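PDB 6HBS: aminopentol aminotransferase from Sphingopyxis macrogoltabida, which transfers the amino group of aminopentol, the hydrolysed form of the mycotoxin fumonisin B1, preferably to pyruvate, using pyridoxal 5'-phosphate. Local coordinates for residues A129-R135 with T223-L227; Y170-A175 with A206-F212; V232-R237 with W256-F260. All blocks are in the same frame, centred on the assembly; numbering follows the deposited sequence.

Interaction 1: residues A129-R135 with T223-L227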
loop_
_atom_site.group_PDB
_atom_site.type_symbol
_atom_site.label_atom_id
_atom_site.label_comp_id
_atom_site.label_asym_id
_atom_site.label_seq_id
_atom_site.Cartn_x
_atom_site.Cartn_y
_atom_site.Cartn_z
ATOM N N ALA A 129 -18.854 -4.926 -1.714
ATOM C CA ALA A 129 -19.920 -5.638 -2.429
ATOM C C ALA A 129 -20.651 -6.621 -1.498
ATOM O O ALA A 129 -21.884 -6.713 -1.569
ATOM C CB ALA A 129 -19.378 -6.317 -3.657
ATOM N N ARG A 130 -19.913 -7.307 -0.620
ATOM C CA ARG A 130 -20.481 -8.209 0.344
ATOM C C ARG A 130 -21.333 -7.424 1.353
ATOM O O ARG A 130 -22.450 -7.846 1.645
ATOM C CB ARG A 130 -19.377 -9.024 1.018
ATOM C CG ARG A 130 -18.720 -10.034 0.098
ATOM C CD ARG A 130 -17.553 -10.776 0.725
ATOM N NE ARG A 130 -17.266 -11.943 -0.104
ATOM C CZ ARG A 130 -16.118 -12.598 -0.113
ATOM N NH1 ARG A 130 -15.112 -12.183 0.653
ATOM N NH2 ARG A 130 -15.991 -13.670 -0.885
ATOM N N ALA A 131 -20.824 -6.284 1.868
ATOM C CA ALA A 131 -21.616 -5.402 2.747
ATOM C C ALA A 131 -22.904 -4.915 2.074
ATOM O O ALA A 131 -23.951 -4.840 2.735
ATOM C CB ALA A 131 -20.812 -4.216 3.216
ATOM N N HIS A 132 -22.807 -4.540 0.802
ATOM C CA HIS A 132 -23.881 -3.928 0.056
ATOM C C HIS A 132 -25.006 -4.941 -0.148
ATOM O O HIS A 132 -26.172 -4.596 -0.009
ATOM C CB HIS A 132 -23.395 -3.425 -1.299
ATOM C CG HIS A 132 -24.466 -2.868 -2.177
ATOM N ND1 HIS A 132 -24.905 -1.574 -2.075
ATOM C CD2 HIS A 132 -25.176 -3.422 -3.186
ATOM C CE1 HIS A 132 -25.844 -1.357 -2.986
ATOM N NE2 HIS A 132 -26.037 -2.485 -3.676
ATOM N N THR A 133 -24.629 -6.165 -0.512
ATOM C CA THR A 133 -25.620 -7.145 -0.939
ATOM C C THR A 133 -26.041 -8.080 0.189
ATOM O O THR A 133 -27.043 -8.740 0.050
ATOM C CB THR A 133 -25.079 -7.983 -2.105
ATOM O OG1 THR A 133 -23.953 -8.679 -1.591
ATOM C CG2 THR A 133 -24.725 -7.166 -3.315
ATOM N N GLY A 134 -25.200 -8.253 1.215
ATOM C CA GLY A 134 -25.411 -9.285 2.237
ATOM C C GLY A 134 -25.198 -10.688 1.692
ATOM O O GLY A 134 -25.606 -11.638 2.323
ATOM N N ARG A 135 -24.471 -10.825 0.571
ATOM C CA ARG A 135 -24.186 -12.108 -0.073
ATOM C C ARG A 135 -22.685 -12.384 -0.048
ATOM O O ARG A 135 -21.862 -11.500 0.290
ATOM C CB ARG A 135 -24.661 -12.128 -1.526
ATOM C CG ARG A 135 -26.149 -11.867 -1.672
ATOM C CD ARG A 135 -26.451 -11.482 -3.101
ATOM N NE ARG A 135 -27.781 -10.926 -3.272
ATOM C CZ ARG A 135 -28.166 -10.206 -4.308
ATOM N NH1 ARG A 135 -29.376 -9.678 -4.300
ATOM N NH2 ARG A 135 -27.356 -10.016 -5.341
ATOM N N THR A 223 -29.833 -8.958 -10.611
ATOM C CA THR A 223 -29.646 -9.606 -9.292
ATOM C C THR A 223 -29.333 -8.620 -8.161
ATOM O O THR A 223 -29.360 -9.021 -7.009
ATOM C CB THR A 223 -28.530 -10.653 -9.313
ATOM O OG1 THR A 223 -27.313 -10.009 -9.682
ATOM C CG2 THR A 223 -28.843 -11.795 -10.259
ATOM N N GLY A 224 -28.953 -7.383 -8.481
ATOM C CA GLY A 224 -28.449 -6.445 -7.443
ATOM C C GLY A 224 -26.945 -6.575 -7.168
ATOM O O GLY A 224 -26.401 -5.791 -6.405
ATOM N N ALA A 225 -26.262 -7.551 -7.787
ATOM C CA ALA A 225 -24.807 -7.704 -7.641
ATOM C C ALA A 225 -24.123 -6.474 -8.233
ATOM O O ALA A 225 -24.644 -5.891 -9.164
ATOM C CB ALA A 225 -24.329 -8.932 -8.355
ATOM N N LEU A 226 -22.959 -6.105 -7.690
ATOM C CA LEU A 226 -22.204 -4.945 -8.228
ATOM C C LEU A 226 -21.263 -5.395 -9.334
ATOM O O LEU A 226 -20.495 -6.340 -9.144
ATOM C CB LEU A 226 -21.397 -4.288 -7.109
ATOM C CG LEU A 226 -22.197 -3.743 -5.935
ATOM C CD1 LEU A 226 -21.296 -2.931 -5.008
ATOM C CD2 LEU A 226 -23.354 -2.902 -6.397
ATOM N N LEU A 227 -21.271 -4.637 -10.439
ATOM C CA LEU A 227 -20.297 -4.775 -11.507
ATOM C C LEU A 227 -19.064 -3.938 -11.162
ATOM O O LEU A 227 -19.159 -2.727 -10.984
ATOM C CB LEU A 227 -20.872 -4.325 -12.853
ATOM C CG LEU A 227 -19.912 -4.486 -14.029
ATOM C CD1 LEU A 227 -19.421 -5.918 -14.136
ATOM C CD2 LEU A 227 -20.544 -4.031 -15.329
HETATM O O HOH W 1 -27.391 -3.461 -5.935
#
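The guanidinium of R135 meets T223 edge-on: NH1 and NH2 both reach T223 O, at 2.8 Å each, with that oxygen in the guanidinium plane. H132 also uses its ring edge, where a water accompanies G224 O; L226 CD2 approaches the ring obliquely, 3.7 Å from H132 CD2. In this α/β aminotransferase domain the contact packs the end of helix 118-133 against the entry to strand 226-230 of the central sheet. R135 has CG anti to its carbonyl carbon (chi1 -59°) and an extended chain, which carries the guanidinium across to T223. NH1 lies nearly in line with the carbonyl bond, while NH2 stands above the carbonyl plane and also donates to I189 O. A methionine here would probably leave T223 O and I189 O without these donors and lose this tie between the ends of helices 118-133 and 210-223. The water bridges H132 NE2 and G224 O, donating to G224 O at 2.6 Å. Deeper in, L226 CD1 lies 4.1 Å from A129 CB. G224 turns the chain with positive phi after helix 210-223. T133 OG1 forms an ST turn, accepting from R135 N and donating to A129 O at 2.9 Å, across that carbonyl's plane from T133 N.

Interaction 2: residues Y170-A175 with A206-F212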
loop_
_atom_site.group_PDB
_atom_site.type_symbol
_atom_site.label_atom_id
_atom_site.label_comp_id
_atom_site.label_asym_id
_atom_site.label_seq_id
_atom_site.Cartn_x
_atom_site.Cartn_y
_atom_site.Cartn_z
ATOM N N TYR A 170 -15.569 -17.764 -13.820
ATOM C CA TYR A 170 -16.163 -17.873 -15.141
ATOM C C TYR A 170 -15.026 -17.728 -16.165
ATOM O O TYR A 170 -13.921 -17.322 -15.813
ATOM C CB TYR A 170 -17.260 -16.823 -15.351
ATOM C CG TYR A 170 -16.762 -15.393 -15.307
ATOM C CD1 TYR A 170 -16.689 -14.672 -14.119
ATOM C CD2 TYR A 170 -16.312 -14.768 -16.448
ATOM C CE1 TYR A 170 -16.204 -13.371 -14.082
ATOM C CE2 TYR A 170 -15.835 -13.468 -16.438
ATOM C CZ TYR A 170 -15.772 -12.761 -15.251
ATOM O OH TYR A 170 -15.244 -11.483 -15.269
ATOM N N THR A 171 -15.305 -18.063 -17.426
ATOM C CA THR A 171 -14.328 -17.872 -18.546
ATOM C C THR A 171 -14.477 -16.462 -19.108
ATOM O O THR A 171 -15.557 -16.054 -19.516
ATOM C CB THR A 171 -14.542 -18.905 -19.660
ATOM O OG1 THR A 171 -14.379 -20.147 -19.000
ATOM C CG2 THR A 171 -13.561 -18.776 -20.807
ATOM N N TYR A 172 -13.374 -15.711 -19.136
ATOM C CA TYR A 172 -13.399 -14.361 -19.645
ATOM C C TYR A 172 -13.923 -14.382 -21.080
ATOM O O TYR A 172 -13.516 -15.246 -21.841
ATOM C CB TYR A 172 -12.002 -13.708 -19.609
ATOM C CG TYR A 172 -12.057 -12.219 -19.851
ATOM C CD1 TYR A 172 -12.387 -11.338 -18.826
ATOM C CD2 TYR A 172 -11.815 -11.682 -21.104
ATOM C CE1 TYR A 172 -12.456 -9.967 -19.034
ATOM C CE2 TYR A 172 -11.864 -10.313 -21.321
ATOM C CZ TYR A 172 -12.168 -9.449 -20.281
ATOM O OH TYR A 172 -12.281 -8.113 -20.515
ATOM N N ASN A 173 -14.768 -13.395 -21.434
ATOM C CA ASN A 173 -15.271 -13.184 -22.773
ATOM C C ASN A 173 -16.290 -14.265 -23.165
ATOM O O ASN A 173 -16.620 -14.376 -24.344
ATOM C CB ASN A 173 -14.159 -13.051 -23.831
ATOM C CG ASN A 173 -13.880 -11.597 -24.161
ATOM O OD1 ASN A 173 -14.712 -10.747 -23.861
ATOM N ND2 ASN A 173 -12.751 -11.310 -24.800
ATOM N N ASP A 174 -16.825 -14.995 -22.184
ATOM C CA ASP A 174 -17.792 -16.081 -22.437
ATOM C C ASP A 174 -19.083 -15.736 -21.682
ATOM O O ASP A 174 -19.189 -16.005 -20.460
ATOM C CB ASP A 174 -17.179 -17.431 -22.062
ATOM C CG ASP A 174 -18.064 -18.632 -22.400
ATOM O OD1 ASP A 174 -19.286 -18.436 -22.570
ATOM O OD2 ASP A 174 -17.522 -19.730 -22.484
ATOM N N ALA A 175 -20.028 -15.119 -22.394
ATOM C CA ALA A 175 -21.313 -14.675 -21.829
ATOM C C ALA A 175 -22.087 -15.858 -21.193
ATOM O O ALA A 175 -22.673 -15.725 -20.115
ATOM C CB ALA A 175 -22.125 -14.015 -22.913
ATOM N N ALA A 206 -6.789 -10.226 -25.587
ATOM C CA ALA A 206 -8.005 -10.139 -26.339
ATOM C C ALA A 206 -8.838 -8.981 -25.809
ATOM O O ALA A 206 -8.963 -8.830 -24.575
ATOM C CB ALA A 206 -8.750 -11.445 -26.219
ATOM N N LEU A 207 -9.426 -8.208 -26.728
ATOM C CA LEU A 207 -10.357 -7.154 -26.384
ATOM C C LEU A 207 -11.638 -7.756 -25.780
ATOM O O LEU A 207 -11.995 -8.921 -26.070
ATOM C CB LEU A 207 -10.692 -6.351 -27.639
ATOM C CG LEU A 207 -9.500 -5.747 -28.388
ATOM C CD1 LEU A 207 -9.982 -4.888 -29.538
ATOM C CD2 LEU A 207 -8.603 -4.941 -27.476
ATOM N N ALA A 208 -12.334 -6.969 -24.939
ATOM C CA ALA A 208 -13.611 -7.428 -24.361
ATOM C C ALA A 208 -14.633 -7.482 -25.489
ATOM O O ALA A 208 -14.659 -6.581 -26.339
ATOM C CB ALA A 208 -14.116 -6.533 -23.261
ATOM N N GLN A 209 -15.441 -8.538 -25.468
ATOM C CA GLN A 209 -16.511 -8.706 -26.412
ATOM C C GLN A 209 -17.741 -8.014 -25.831
ATOM O O GLN A 209 -18.048 -8.126 -24.646
ATOM C CB GLN A 209 -16.761 -10.188 -26.702
ATOM C CG GLN A 209 -15.708 -10.807 -27.610
ATOM C CD GLN A 209 -15.626 -12.314 -27.547
ATOM O OE1 GLN A 209 -16.577 -13.017 -27.192
ATOM N NE2 GLN A 209 -14.465 -12.834 -27.926
ATOM N N LEU A 210 -18.456 -7.323 -26.715
ATOM C CA LEU A 210 -19.627 -6.582 -26.372
ATOM C C LEU A 210 -20.649 -7.494 -25.677
ATOM O O LEU A 210 -21.232 -7.116 -24.673
ATOM C CB LEU A 210 -20.164 -5.997 -27.679
ATOM C CG LEU A 210 -21.325 -5.026 -27.547
ATOM C CD1 LEU A 210 -21.028 -3.948 -26.514
ATOM C CD2 LEU A 210 -21.649 -4.414 -28.909
ATOM N N GLU A 211 -20.868 -8.706 -26.203
ATOM C CA GLU A 211 -21.927 -9.528 -25.661
ATOM C C GLU A 211 -21.538 -9.921 -24.234
ATOM O O GLU A 211 -22.407 -10.030 -23.374
ATOM C CB GLU A 211 -22.257 -10.737 -26.546
ATOM C CG GLU A 211 -23.751 -10.848 -26.835
ATOM C CD GLU A 211 -24.423 -9.530 -27.223
ATOM O OE1 GLU A 211 -25.284 -9.052 -26.453
ATOM O OE2 GLU A 211 -24.062 -8.953 -28.273
ATOM N N PHE A 212 -20.235 -10.112 -23.998
ATOM C CA PHE A 212 -19.751 -10.495 -22.666
ATOM C C PHE A 212 -20.050 -9.352 -21.679
ATOM O O PHE A 212 -20.590 -9.571 -20.618
ATOM C CB PHE A 212 -18.283 -10.922 -22.735
ATOM C CG PHE A 212 -17.618 -10.965 -21.385
ATOM C CD1 PHE A 212 -17.962 -11.937 -20.460
ATOM C CD2 PHE A 212 -16.681 -10.005 -21.024
ATOM C CE1 PHE A 212 -17.356 -11.977 -19.211
ATOM C CE2 PHE A 212 -16.076 -10.047 -19.776
ATOM C CZ PHE A 212 -16.423 -11.016 -18.863
#
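F212, near the start of helix 210-223, pushes its ring into the loop 170-175, and every atom of the side chain finds something there. CB lies 3.7 Å from N173 OD1, and CG rests 3.5 Å from N173 CA. The two ortho carbons part: CD2 faces N173 OD1, whereas CD1 comes near D174 N. Farther out, CE1 and CZ touch CE2 of Y170, each at 3.5 Å, and CE2 of F212 lies over a face of Y172, 3.7 Å from Y172 CE1. With CG anti to the backbone nitrogen of F212 (chi1 164°), the ring reaches between these groups. It meets Y172 edge-to-face, planes 55° apart, but Y170 only rim to rim, and N173 N sits above the ring centre. The three rings form an aromatic cluster joining the end of strand 167-170 to the helix.

The loop is shaped by a type II β turn from T171 to D174, in which N173 has positive phi. N173 turns its amide almost perpendicular to the F212 ring and uses both ends: OD1 accepts from Q209 N at 2.8 Å, and ND2 gives to L207 O, also at 2.8 Å. One side chain thereby pairs with backbone on both sides of A208. D174 caps the following helix through S177 N. The tyrosine hydroxyls are bonded to F193 O and T195 O, which probably helps fix the turn of their rings. N173 and F212 bury similar areas in the contact; the asparagine's two directional bonds probably fix how the segments align, beside an apolar aromatic cluster.

Interaction 3: residues V232-R237 with W256-F260. With PLP (pyridoxal-5'-phosphate), chain C.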
loop_
_atom_site.group_PDB
_atom_site.type_symbol
_atom_site.label_atom_id
_atom_site.label_comp_id
_atom_site.label_asym_id
_atom_site.label_seq_id
_atom_site.Cartn_x
_atom_site.Cartn_y
_atom_site.Cartn_z
ATOM N N VAL A 232 -7.028 -1.054 -12.949
ATOM C CA VAL A 232 -5.733 -0.720 -12.355
ATOM C C VAL A 232 -4.644 -0.717 -13.445
ATOM O O VAL A 232 -3.720 0.125 -13.415
ATOM C CB VAL A 232 -5.392 -1.666 -11.183
ATOM C CG1 VAL A 232 -3.926 -1.523 -10.774
ATOM C CG2 VAL A 232 -6.307 -1.408 -9.995
ATOM N N ARG A 233 -4.710 -1.696 -14.359
ATOM C CA ARG A 233 -3.718 -1.863 -15.377
ATOM C C ARG A 233 -3.995 -0.995 -16.615
ATOM O O ARG A 233 -3.056 -0.349 -17.157
ATOM C CB ARG A 233 -3.554 -3.321 -15.802
ATOM C CG ARG A 233 -2.176 -3.562 -16.403
ATOM C CD ARG A 233 -1.920 -4.979 -16.865
ATOM N NE ARG A 233 -1.932 -5.920 -15.756
ATOM C CZ ARG A 233 -1.648 -7.216 -15.845
ATOM N NH1 ARG A 233 -1.042 -7.694 -16.924
ATOM N NH2 ARG A 233 -1.931 -8.023 -14.829
ATOM N N ALA A 234 -5.236 -1.014 -17.109
ATOM C CA ALA A 234 -5.570 -0.374 -18.412
ATOM C C ALA A 234 -6.031 1.087 -18.259
ATOM O O ALA A 234 -6.116 1.805 -19.249
ATOM C CB ALA A 234 -6.633 -1.198 -19.103
ATOM N N GLY A 235 -6.362 1.515 -17.030
ATOM C CA GLY A 235 -6.939 2.810 -16.827
ATOM C C GLY A 235 -6.045 3.906 -17.423
ATOM O O GLY A 235 -4.828 3.887 -17.260
ATOM N N PHE A 236 -6.675 4.771 -18.219
ATOM C CA PHE A 236 -6.118 5.945 -18.868
ATOM C C PHE A 236 -5.198 5.608 -20.044
ATOM O O PHE A 236 -4.662 6.539 -20.661
ATOM C CB PHE A 236 -5.396 6.861 -17.877
ATOM C CG PHE A 236 -6.351 7.405 -16.862
ATOM C CD1 PHE A 236 -7.463 8.104 -17.270
ATOM C CD2 PHE A 236 -6.124 7.241 -15.503
ATOM C CE1 PHE A 236 -8.339 8.625 -16.339
ATOM C CE2 PHE A 236 -7.000 7.786 -14.579
ATOM C CZ PHE A 236 -8.097 8.468 -14.995
ATOM N N ARG A 237 -5.060 4.334 -20.406
ATOM C CA ARG A 237 -4.426 3.997 -21.682
ATOM C C ARG A 237 -5.484 3.493 -22.698
ATOM O O ARG A 237 -5.178 3.321 -23.874
ATOM C CB ARG A 237 -3.273 3.012 -21.478
ATOM C CG ARG A 237 -1.952 3.639 -21.058
ATOM C CD ARG A 237 -0.862 2.591 -21.066
ATOM N NE ARG A 237 0.411 3.110 -20.640
ATOM C CZ ARG A 237 0.817 3.158 -19.369
ATOM N NH1 ARG A 237 -0.029 2.806 -18.406
ATOM N NH2 ARG A 237 2.054 3.552 -19.078
ATOM N N TRP A 256 -8.732 1.688 -9.707
ATOM C CA TRP A 256 -7.723 2.452 -10.428
ATOM C C TRP A 256 -6.421 2.437 -9.632
ATOM O O TRP A 256 -6.426 2.310 -8.399
ATOM C CB TRP A 256 -8.175 3.887 -10.635
ATOM C CG TRP A 256 -9.437 4.026 -11.411
ATOM C CD1 TRP A 256 -10.707 3.875 -10.945
ATOM C CD2 TRP A 256 -9.553 4.430 -12.773
ATOM N NE1 TRP A 256 -11.608 4.108 -11.946
ATOM C CE2 TRP A 256 -10.935 4.460 -13.074
ATOM C CE3 TRP A 256 -8.634 4.744 -13.783
ATOM C CZ2 TRP A 256 -11.408 4.818 -14.330
ATOM C CZ3 TRP A 256 -9.110 5.087 -15.026
ATOM C CH2 TRP A 256 -10.474 5.099 -15.300
ATOM N N GLY A 257 -5.308 2.537 -10.362
ATOM C CA GLY A 257 -3.995 2.609 -9.732
ATOM C C GLY A 257 -2.936 2.757 -10.797
ATOM O O GLY A 257 -3.229 3.279 -11.905
ATOM N N LYS A 258 -1.719 2.365 -10.436
ATOM C CA LYS A 258 -0.490 2.393 -11.265
ATOM C C LYS A 258 -0.129 3.816 -11.722
ATOM O O LYS A 258 0.886 4.332 -11.292
ATOM C CB LYS A 258 -0.563 1.378 -12.420
ATOM C CG LYS A 258 -0.387 -0.064 -11.932
ATOM C CD LYS A 258 -0.345 -1.191 -12.964
ATOM C CE LYS A 258 0.142 -2.522 -12.382
ATOM N NZ LYS A 258 -0.922 -3.359 -11.734
ATOM N N CYS A 259 -0.882 4.385 -12.660
ATOM C CA CYS A 259 -0.352 5.466 -13.471
ATOM C C CYS A 259 -1.097 6.782 -13.285
ATOM O O CYS A 259 -0.659 7.762 -13.865
ATOM C CB CYS A 259 -0.355 5.093 -14.951
ATOM S SG CYS A 259 -1.980 5.212 -15.730
ATOM N N PHE A 260 -2.122 6.872 -12.432
ATOM C CA PHE A 260 -2.883 8.159 -12.381
ATOM C C PHE A 260 -2.178 9.258 -11.561
ATOM O O PHE A 260 -2.664 10.386 -11.501
ATOM C CB PHE A 260 -4.349 7.974 -12.008
ATOM C CG PHE A 260 -4.687 7.607 -10.591
ATOM C CD1 PHE A 260 -4.683 8.558 -9.582
ATOM C CD2 PHE A 260 -5.083 6.318 -10.279
ATOM C CE1 PHE A 260 -5.014 8.204 -8.285
ATOM C CE2 PHE A 260 -5.427 5.972 -8.983
ATOM C CZ PHE A 260 -5.415 6.918 -7.987
HETATM N N1 PLP C . -5.456 -5.344 -10.721
HETATM C C2 PLP C . -4.838 -5.376 -11.922
HETATM C C2A PLP C . -5.613 -5.567 -13.204
HETATM C C3 PLP C . -3.397 -5.150 -11.985
HETATM O O3 PLP C . -2.748 -5.161 -13.169
HETATM C C4 PLP C . -2.651 -4.900 -10.731
HETATM C C4A PLP C . -1.188 -4.655 -10.834
HETATM C C5 PLP C . -3.444 -4.956 -9.467
HETATM C C6 PLP C . -4.818 -5.151 -9.546
HETATM C C5A PLP C . -2.814 -4.741 -8.091
HETATM O O4P PLP C . -2.138 -3.461 -8.008
HETATM P P PLP C . -0.884 -3.438 -6.997
HETATM O O1P PLP C . 0.182 -4.267 -7.553
HETATM O O2P PLP C . -1.411 -4.044 -5.727
HETATM O O3P PLP C . -0.577 -1.956 -6.968
#
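V232 overlaps the pyridine ring of pyridoxal phosphate, with CB over the N1 and C2 side and CG1 3.6 Å from C4 of the cofactor. CG1 is also 3.6 Å from K258 NZ, the atom joined covalently to PLP C4A in the internal aldimine. CG1 stands anti to the backbone nitrogen of V232 (chi1 167°), which sets this methyl by the ring and leaves CG2 beside the W256 backbone. The contact joins the loops that follow strands 226-230 and 253-256, where the fold-type I aminotransferase sheet presents its cofactor.

The lysine chain runs past V232, its CB 3.5 Å from V232 O, and bends at its last torsion (chi4 85°) to bring NZ to C4A. R233 comes to the O3 edge of the cofactor: NE gives a nearly straight bond to PLP O3, 2.8 Å long, with O3 in the guanidinium plane, and NH2 adds a weak one. R233 NH1 bonds to N377 OD1, which probably helps hold the group in place. The cofactor is also hydrogen-bonded to G118 N, S119 OG and, from the second subunit, S287 N.

Away from the cofactor the packing is aromatic. F236 turns a face toward CZ3 of W256, its CE2 3.5 Å from that atom, the planes oblique, and F260 CB lies against the same CE2. G235 fits close to the indole; a CB there would clash with W256 CE3. C259 SG lies near G235 O, and R237 is tied to L380 O and G63 O.

The loops thus meet through van der Waals contacts, while R233 and K258 direct their polar ends to the cofactor and R237 bonds to other loops: the arginine would probably stabilise negative charge on O3, and the valine covers one face of the pyridine ring.

Interactions 1 and 2 sit at opposite ends of helix 210-223: F212 near its start, T223 at its close. Strand 226-230 then leads from interaction 1 toward V232 of interaction 3, so the three follow one run of the α/β fold, though none touches another and their centres are 20 to 25 Å apart. Interaction 3 is wholly buried near the middle of the chain, van der Waals between its loops, with R233 and K258 turned to the cofactor. The other two are partly buried and away from the cofactor site. There side chains grip main-chain groups, an arginine and a bridging water in interaction 1, an asparagine amide beside an aromatic cluster in interaction 2.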